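Local atomic coordinates of putative solute-binding component of ABC transporter (Clostridium phytofermentans, PDB entry 4YS6), a protein that probably serves as the sugar-binding component of an ABC transporter, and holds beta-D-glucopyranose in this crystal structure. Residues I85-A99 with V109-Y123. Numbering follows the deposited sequence.
Sequences IENMISNGCKLLVIA and VLAQAKKKGISVIAY
I89 sits at the middle of the contact between helices 85-90 and 109-115, whose axes approach to 10.1 Å at a crossing angle of 17°. Its two branches diverge: CD1 lies 4.0 Å from A113 CB, near V109, whereas chi1 of -64° sets CG1 beside the backbone N and leaves CG2 anti to it, against the aliphatic end of K116, 3.5 Å from CE, and near I118 CD1. One turn earlier, I85 and V109 cross at about a right angle, their CG2 methyls 3.6 Å apart. At the outer edge Q112 extends toward helix 85-90, and a bridging water accepts from its NE2 and donates to E86 O. Beneath the helices, L96 CD1 packs on A113 CB and L96 CG on I118 CG2 (3.9 Å); on the same face, the side chains of I98 and L110 run past each other in opposite directions, I98 CD1 3.6 Å from L110 CD2. Four backbone bonds fix the parallel register: L96 N to S119 O (2.9 Å), I121 N to L96 O, I98 N to I121 O and Y123 N to I98 O, all with N-H...O angles of 170° or more. On the other face, V97 CG1 approaches the Y123 ring obliquely; Y123 OH is hydrogen-bonded to D54 OD1. Strand 95-98, helix 107-115 and strand 119-123 form a beta-alpha-beta unit in one lobe's largely parallel sheet; helix 78-90 packs beside helix 107-115 on the L96/I98 face, strand 38-43 flanks strand 95-98, and helix 294-309 covers L95 and S119.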
ATOM      1  N   ILE A  85      11.008  12.486  13.704  1.00 16.78           N
ATOM      2  CA  ILE A  85      12.271  11.756  13.594  1.00 16.58           C
ATOM      3  C   ILE A  85      13.418  12.529  14.259  1.00 17.47           C
ATOM      4  O   ILE A  85      14.213  11.938  14.989  1.00 19.07           O
ATOM      5  CB  ILE A  85      12.575  11.443  12.114  1.00 16.17           C
ATOM      6  CG1 ILE A  85      11.499  10.500  11.590  1.00 15.39           C
ATOM      7  CG2 ILE A  85      13.964  10.801  11.930  1.00 19.36           C
ATOM      8  CD1 ILE A  85      11.409  10.432  10.087  1.00 22.16           C
ATOM      9  N   GLU A  86      13.477  13.851  14.061  1.00 18.06           N
ATOM     10  CA  GLU A  86      14.445  14.677  14.769  1.00 19.30           C
ATOM     11  C   GLU A  86      14.350  14.472  16.276  1.00 21.31           C
ATOM     12  O   GLU A  86      15.373  14.380  16.955  1.00 22.41           O
ATOM     13  CB  GLU A  86      14.247  16.166  14.434  1.00 19.72           C
ATOM     14  CG  GLU A  86      14.864  16.557  13.112  1.00 27.81           C
ATOM     15  CD  GLU A  86      14.575  17.993  12.705  1.00 46.51           C
ATOM     16  OE1 GLU A  86      13.696  18.636  13.319  1.00 39.03           O
ATOM     17  OE2 GLU A  86      15.231  18.472  11.757  1.00 56.53           O
ATOM     18  N   ASN A  87      13.124  14.418  16.789  1.00 22.48           N
ATOM     19  CA  ASN A  87      12.893  14.278  18.229  1.00 22.09           C
ATOM     20  C   ASN A  87      13.280  12.889  18.708  1.00 25.13           C
ATOM     21  O   ASN A  87      13.787  12.740  19.812  1.00 26.84           O
ATOM     22  CB  ASN A  87      11.432  14.539  18.580  1.00 28.39           C
ATOM     23  CG  ASN A  87      11.037  15.996  18.409  1.00 46.43           C
ATOM     24  OD1 ASN A  87      11.888  16.873  18.250  1.00 42.60           O
ATOM     25  ND2 ASN A  87       9.734  16.260  18.439  1.00 50.75           N
HETATM   26  N   MSE A  88      13.021  11.872  17.889  1.00 20.54           N
HETATM   27  CA  MSE A  88      13.449  10.516  18.237  1.00 20.78           C
HETATM   28  C   MSE A  88      14.960  10.464  18.408  1.00 24.60           C
HETATM   29  O   MSE A  88      15.473   9.859  19.349  1.00 25.34           O
HETATM   30  CB  MSE A  88      13.010   9.507  17.174  1.00 18.07           C
HETATM   31  CG  MSE A  88      11.558   9.203  17.209  1.00 18.88           C
HETATM   32 SE   MSE A  88      10.979   8.267  15.586  1.00 29.38          SE
HETATM   33  CE  MSE A  88       9.057   8.427  15.923  1.00 21.14           C
ATOM     34  N   ILE A  89      15.677  11.108  17.499  1.00 20.21           N
ATOM     35  CA  ILE A  89      17.125  11.101  17.552  1.00 23.63           C
ATOM     36  C   ILE A  89      17.581  11.837  18.813  1.00 31.40           C
ATOM     37  O   ILE A  89      18.512  11.405  19.502  1.00 26.40           O
ATOM     38  CB  ILE A  89      17.727  11.747  16.296  1.00 24.08           C
ATOM     39  CG1 ILE A  89      17.369  10.913  15.060  1.00 22.73           C
ATOM     40  CG2 ILE A  89      19.243  11.881  16.436  1.00 26.97           C
ATOM     41  CD1 ILE A  89      17.764  11.565  13.739  1.00 26.63           C
ATOM     42  N   SER A  90      16.914  12.947  19.112  1.00 27.75           N
ATOM     43  CA  SER A  90      17.259  13.769  20.273  1.00 29.64           C
ATOM     44  C   SER A  90      16.985  13.027  21.574  1.00 26.75           C
ATOM     45  O   SER A  90      17.683  13.201  22.559  1.00 31.88           O
ATOM     46  CB  SER A  90      16.472  15.082  20.248  1.00 40.55           C
ATOM     47  OG  SER A  90      16.811  15.853  19.107  1.00 52.58           O
ATOM     48  N   ASN A  91      15.965  12.187  21.565  1.00 22.19           N
ATOM     49  CA  ASN A  91      15.614  11.388  22.733  1.00 34.05           C
ATOM     50  C   ASN A  91      16.492  10.162  22.889  1.00 32.65           C
ATOM     51  O   ASN A  91      16.318   9.392  23.836  1.00 40.12           O
ATOM     52  CB  ASN A  91      14.158  10.941  22.659  1.00 40.87           C
ATOM     53  CG  ASN A  91      13.195  12.092  22.750  1.00 64.22           C
ATOM     54  OD1 ASN A  91      13.524  13.153  23.287  1.00 66.50           O
ATOM     55  ND2 ASN A  91      11.988  11.894  22.229  1.00 75.80           N
ATOM     56  N   GLY A  92      17.415   9.965  21.955  1.00 31.68           N
ATOM     57  CA  GLY A  92      18.385   8.889  22.069  1.00 32.93           C
ATOM     58  C   GLY A  92      17.982   7.566  21.432  1.00 27.72           C
ATOM     59  O   GLY A  92      18.505   6.515  21.810  1.00 26.35           O
ATOM     60  N   CYS A  93      17.052   7.592  20.483  1.00 19.65           N
ATOM     61  CA  CYS A  93      16.732   6.379  19.736  1.00 18.49           C
ATOM     62  C   CYS A  93      18.007   5.870  19.079  1.00 16.96           C
ATOM     63  O   CYS A  93      18.794   6.651  18.542  1.00 21.29           O
ATOM     64  CB  CYS A  93      15.657   6.636  18.686  1.00 21.36           C
ATOM     65  SG  CYS A  93      13.960   6.789  19.358  1.00 33.77           S
ATOM     66  N   LYS A  94      18.212   4.558  19.144  1.00 20.68           N
ATOM     67  CA  LYS A  94      19.429   3.926  18.647  1.00 19.00           C
ATOM     68  C   LYS A  94      19.251   3.335  17.247  1.00 19.26           C
ATOM     69  O   LYS A  94      20.221   2.975  16.602  1.00 19.38           O
ATOM     70  CB  LYS A  94      19.878   2.822  19.614  1.00 24.48           C
ATOM     71  CG  LYS A  94      20.205   3.313  21.014  1.00 31.35           C
ATOM     72  CD  LYS A  94      21.511   4.084  21.029  1.00 39.33           C
ATOM     73  CE  LYS A  94      21.834   4.625  22.412  1.00 49.89           C
ATOM     74  NZ  LYS A  94      20.907   5.730  22.804  1.00 55.38           N
ATOM     75  N   LEU A  95      18.002   3.257  16.796  1.00 14.41           N
ATOM     76  CA  LEU A  95      17.624   2.678  15.513  1.00 13.97           C
ATOM     77  C   LEU A  95      16.273   3.288  15.153  1.00 18.80           C
ATOM     78  O   LEU A  95      15.420   3.503  16.040  1.00 16.65           O
ATOM     79  CB  LEU A  95      17.535   1.142  15.586  1.00 15.14           C
ATOM     80  CG  LEU A  95      17.264   0.339  14.314  1.00 19.56           C
ATOM     81  CD1 LEU A  95      17.892  -1.060  14.423  1.00 20.35           C
ATOM     82  CD2 LEU A  95      15.762   0.208  13.994  1.00 18.47           C
ATOM     83  N   LEU A  96      16.075   3.567  13.863  1.00 15.08           N
ATOM     84  CA  LEU A  96      14.816   4.132  13.378  1.00 13.02           C
ATOM     85  C   LEU A  96      14.135   3.194  12.402  1.00 12.64           C
ATOM     86  O   LEU A  96      14.751   2.735  11.439  1.00 15.97           O
ATOM     87  CB  LEU A  96      15.052   5.471  12.699  1.00 13.01           C
ATOM     88  CG  LEU A  96      15.699   6.537  13.584  1.00 16.93           C
ATOM     89  CD1 LEU A  96      16.236   7.687  12.723  1.00 16.77           C
ATOM     90  CD2 LEU A  96      14.678   7.044  14.587  1.00 19.81           C
ATOM     91  N   VAL A  97      12.865   2.926  12.668  1.00 12.55           N
ATOM     92  CA  VAL A  97      12.002   2.212  11.751  1.00 12.38           C
ATOM     93  C   VAL A  97      11.031   3.227  11.188  1.00 16.41           C
ATOM     94  O   VAL A  97      10.222   3.782  11.947  1.00 14.29           O
ATOM     95  CB  VAL A  97      11.248   1.090  12.450  1.00 12.35           C
ATOM     96  CG1 VAL A  97      10.295   0.417  11.474  1.00 14.92           C
ATOM     97  CG2 VAL A  97      12.231   0.085  13.043  1.00 13.57           C
ATOM     98  N   ILE A  98      11.099   3.491   9.875  1.00 13.16           N
ATOM     99  CA  ILE A  98      10.361   4.612   9.300  1.00 11.68           C
ATOM    100  C   ILE A  98       9.501   4.212   8.140  1.00 11.34           C
ATOM    101  O   ILE A  98       9.993   3.690   7.146  1.00 11.53           O
ATOM    102  CB  ILE A  98      11.315   5.748   8.822  1.00 11.86           C
ATOM    103  CG1 ILE A  98      12.123   6.280   9.996  1.00 15.68           C
ATOM    104  CG2 ILE A  98      10.535   6.868   8.154  1.00 14.37           C
ATOM    105  CD1 ILE A  98      13.217   7.157   9.596  1.00 17.73           C
ATOM    106  N   ALA A  99       8.203   4.476   8.276  1.00 12.66           N
ATOM    107  CA  ALA A  99       7.250   4.348   7.189  1.00 11.58           C
ATOM    108  C   ALA A  99       6.958   5.764   6.674  1.00 12.57           C
ATOM    109  O   ALA A  99       6.163   6.500   7.255  1.00 14.30           O
ATOM    110  CB  ALA A  99       5.988   3.663   7.651  1.00 14.80           C
ATOM    111  N   VAL A 109      17.198  14.713   7.588  1.00 20.96           N
ATOM    112  CA  VAL A 109      17.157  14.150   8.922  1.00 21.10           C
ATOM    113  C   VAL A 109      17.805  12.784   8.949  1.00 20.23           C
ATOM    114  O   VAL A 109      18.394  12.381   9.952  1.00 20.77           O
ATOM    115  CB  VAL A 109      15.702  14.081   9.467  1.00 24.38           C
ATOM    116  CG1 VAL A 109      14.855  13.113   8.681  1.00 23.28           C
ATOM    117  CG2 VAL A 109      15.713  13.733  10.942  1.00 33.93           C
ATOM    118  N   LEU A 110      17.715  12.038   7.854  1.00 17.91           N
ATOM    119  CA  LEU A 110      18.405  10.746   7.849  1.00 18.97           C
ATOM    120  C   LEU A 110      19.939  10.874   7.787  1.00 16.30           C
ATOM    121  O   LEU A 110      20.654   9.987   8.297  1.00 18.02           O
ATOM    122  CB  LEU A 110      17.888   9.890   6.713  1.00 18.49           C
ATOM    123  CG  LEU A 110      16.429   9.438   6.934  1.00 26.12           C
ATOM    124  CD1 LEU A 110      16.083   8.363   5.960  1.00 31.34           C
ATOM    125  CD2 LEU A 110      16.137   8.964   8.375  1.00 29.83           C
ATOM    126  N   ALA A 111      20.454  11.956   7.198  1.00 16.94           N
ATOM    127  CA  ALA A 111      21.879  12.237   7.244  1.00 17.66           C
ATOM    128  C   ALA A 111      22.325  12.399   8.703  1.00 17.79           C
ATOM    129  O   ALA A 111      23.396  11.949   9.079  1.00 20.71           O
ATOM    130  CB  ALA A 111      22.227  13.504   6.427  1.00 19.10           C
ATOM    131  N   GLN A 112      21.494  13.051   9.510  1.00 18.65           N
ATOM    132  CA  GLN A 112      21.761  13.224  10.944  1.00 18.80           C
ATOM    133  C   GLN A 112      21.852  11.862  11.649  1.00 19.88           C
ATOM    134  O   GLN A 112      22.736  11.606  12.469  1.00 22.72           O
ATOM    135  CB  GLN A 112      20.658  14.090  11.572  1.00 24.16           C
ATOM    136  CG  GLN A 112      20.832  14.355  13.038  1.00 33.72           C
ATOM    137  CD  GLN A 112      19.702  15.192  13.602  1.00 45.37           C
ATOM    138  OE1 GLN A 112      18.889  15.756  12.857  1.00 43.09           O
ATOM    139  NE2 GLN A 112      19.642  15.276  14.926  1.00 47.75           N
ATOM    140  N   ALA A 113      20.951  10.961  11.301  1.00 18.34           N
ATOM    141  CA  ALA A 113      20.956   9.628  11.898  1.00 16.96           C
ATOM    142  C   ALA A 113      22.212   8.877  11.499  1.00 18.21           C
ATOM    143  O   ALA A 113      22.874   8.274  12.336  1.00 21.38           O
ATOM    144  CB  ALA A 113      19.731   8.866  11.480  1.00 21.35           C
ATOM    145  N   LYS A 114      22.549   8.949  10.213  1.00 18.93           N
ATOM    146  CA  LYS A 114      23.727   8.294   9.676  1.00 19.10           C
ATOM    147  C   LYS A 114      24.994   8.791  10.373  1.00 22.35           C
ATOM    148  O   LYS A 114      25.841   7.997  10.763  1.00 22.29           O
ATOM    149  CB  LYS A 114      23.811   8.518   8.170  1.00 23.56           C
ATOM    150  CG  LYS A 114      24.928   7.791   7.473  1.00 24.60           C
ATOM    151  CD  LYS A 114      24.991   8.217   6.014  1.00 35.83           C
ATOM    152  CE  LYS A 114      26.093   7.500   5.251  1.00 51.96           C
ATOM    153  NZ  LYS A 114      25.754   6.066   5.044  1.00 66.70           N
ATOM    154  N   LYS A 115      25.102  10.104  10.556  1.00 19.53           N
ATOM    155  CA  LYS A 115      26.246  10.688  11.246  1.00 21.68           C
ATOM    156  C   LYS A 115      26.409  10.124  12.652  1.00 25.75           C
ATOM    157  O   LYS A 115      27.534   9.941  13.122  1.00 26.21           O
ATOM    158  CB  LYS A 115      26.095  12.213  11.309  1.00 21.31           C
ATOM    159  CG  LYS A 115      27.162  12.938  12.113  1.00 33.44           C
ATOM    160  CD  LYS A 115      28.521  12.913  11.419  1.00 45.56           C
ATOM    161  CE  LYS A 115      29.455  13.977  11.995  1.00 49.57           C
ATOM    162  NZ  LYS A 115      30.810  13.869  11.407  1.00 50.01           N
ATOM    163  N   LYS A 116      25.286   9.847  13.310  1.00 24.77           N
ATOM    164  CA  LYS A 116      25.286   9.345  14.680  1.00 24.24           C
ATOM    165  C   LYS A 116      25.379   7.815  14.770  1.00 32.86           C
ATOM    166  O   LYS A 116      25.336   7.255  15.863  1.00 30.73           O
ATOM    167  CB  LYS A 116      24.025   9.823  15.401  1.00 26.87           C
ATOM    168  CG  LYS A 116      23.961  11.324  15.597  1.00 28.95           C
ATOM    169  CD  LYS A 116      22.851  11.710  16.555  1.00 42.83           C
ATOM    170  CE  LYS A 116      22.496  13.193  16.441  1.00 51.72           C
ATOM    171  NZ  LYS A 116      23.600  14.118  16.833  1.00 57.75           N
ATOM    172  N   GLY A 117      25.502   7.146  13.626  1.00 25.93           N
ATOM    173  CA  GLY A 117      25.566   5.693  13.584  1.00 27.19           C
ATOM    174  C   GLY A 117      24.252   4.989  13.856  1.00 24.69           C
ATOM    175  O   GLY A 117      24.227   3.825  14.239  1.00 25.91           O
ATOM    176  N   ILE A 118      23.153   5.698  13.650  1.00 17.30           N
ATOM    177  CA  ILE A 118      21.819   5.148  13.854  1.00 17.12           C
ATOM    178  C   ILE A 118      21.344   4.457  12.586  1.00 21.04           C
ATOM    179  O   ILE A 118      21.192   5.102  11.545  1.00 20.53           O
ATOM    180  CB  ILE A 118      20.826   6.262  14.240  1.00 19.23           C
ATOM    181  CG1 ILE A 118      21.216   6.882  15.577  1.00 23.55           C
ATOM    182  CG2 ILE A 118      19.400   5.718  14.339  1.00 18.04           C
ATOM    183  CD1 ILE A 118      20.497   8.171  15.857  1.00 21.35           C
ATOM    184  N   SER A 119      21.109   3.147  12.657  1.00 18.32           N
ATOM    185  CA  SER A 119      20.587   2.408  11.504  1.00 16.98           C
ATOM    186  C   SER A 119      19.153   2.778  11.187  1.00 17.68           C
ATOM    187  O   SER A 119      18.384   3.106  12.088  1.00 17.71           O
ATOM    188  CB  SER A 119      20.687   0.912  11.752  1.00 20.93           C
ATOM    189  OG  SER A 119      22.051   0.543  11.848  1.00 21.50           O
ATOM    190  N   VAL A 120      18.807   2.713   9.898  1.00 13.33           N
ATOM    191  CA  VAL A 120      17.478   3.054   9.409  1.00 12.74           C
ATOM    192  C   VAL A 120      16.873   1.904   8.634  1.00 12.51           C
ATOM    193  O   VAL A 120      17.437   1.429   7.642  1.00 14.40           O
ATOM    194  CB  VAL A 120      17.522   4.307   8.503  1.00 16.20           C
ATOM    195  CG1 VAL A 120      16.179   4.557   7.851  1.00 15.48           C
ATOM    196  CG2 VAL A 120      17.974   5.513   9.321  1.00 16.63           C
ATOM    197  N   ILE A 121      15.706   1.470   9.083  1.00 12.29           N
ATOM    198  CA  ILE A 121      14.945   0.459   8.357  1.00 12.09           C
ATOM    199  C   ILE A 121      13.768   1.170   7.713  1.00 14.52           C
ATOM    200  O   ILE A 121      12.971   1.821   8.391  1.00 12.58           O
ATOM    201  CB  ILE A 121      14.465  -0.688   9.291  1.00 12.23           C
ATOM    202  CG1 ILE A 121      15.661  -1.413   9.915  1.00 12.70           C
ATOM    203  CG2 ILE A 121      13.619  -1.670   8.529  1.00 12.85           C
ATOM    204  CD1 ILE A 121      15.291  -2.408  10.974  1.00 19.43           C
ATOM    205  N   ALA A 122      13.681   1.074   6.394  1.00 14.14           N
ATOM    206  CA  ALA A 122      12.508   1.564   5.660  1.00 12.14           C
ATOM    207  C   ALA A 122      11.410   0.540   5.828  1.00 12.11           C
ATOM    208  O   ALA A 122      11.590  -0.629   5.474  1.00 12.29           O
ATOM    209  CB  ALA A 122      12.814   1.750   4.216  1.00 11.94           C
ATOM    210  N   TYR A 123      10.280   0.980   6.373  1.00 12.15           N
ATOM    211  CA  TYR A 123       9.156   0.127   6.682  1.00 11.02           C
ATOM    212  C   TYR A 123       8.083   0.297   5.619  1.00 10.73           C
ATOM    213  O   TYR A 123       7.509   1.377   5.499  1.00 12.52           O
ATOM    214  CB  TYR A 123       8.565   0.484   8.063  1.00 12.09           C
ATOM    215  CG  TYR A 123       7.481  -0.459   8.524  1.00 13.77           C
ATOM    216  CD1 TYR A 123       6.176  -0.323   8.083  1.00 12.30           C
ATOM    217  CD2 TYR A 123       7.773  -1.482   9.403  1.00 15.40           C
ATOM    218  CE1 TYR A 123       5.186  -1.213   8.492  1.00 11.72           C
ATOM    219  CE2 TYR A 123       6.813  -2.369   9.820  1.00 14.63           C
ATOM    220  CZ  TYR A 123       5.528  -2.240   9.374  1.00 17.84           C
ATOM    221  OH  TYR A 123       4.582  -3.134   9.813  1.00 17.43           O
TER
HETATM  222  O   HOH W   1      17.704  15.866  16.766  1.00 47.00           O
HETATM  223  O   HOH W   2      21.243   1.341  14.922  1.00 27.50           O
HETATM  224  O   HOH W   3      23.156   3.209  17.035  1.00 50.78           O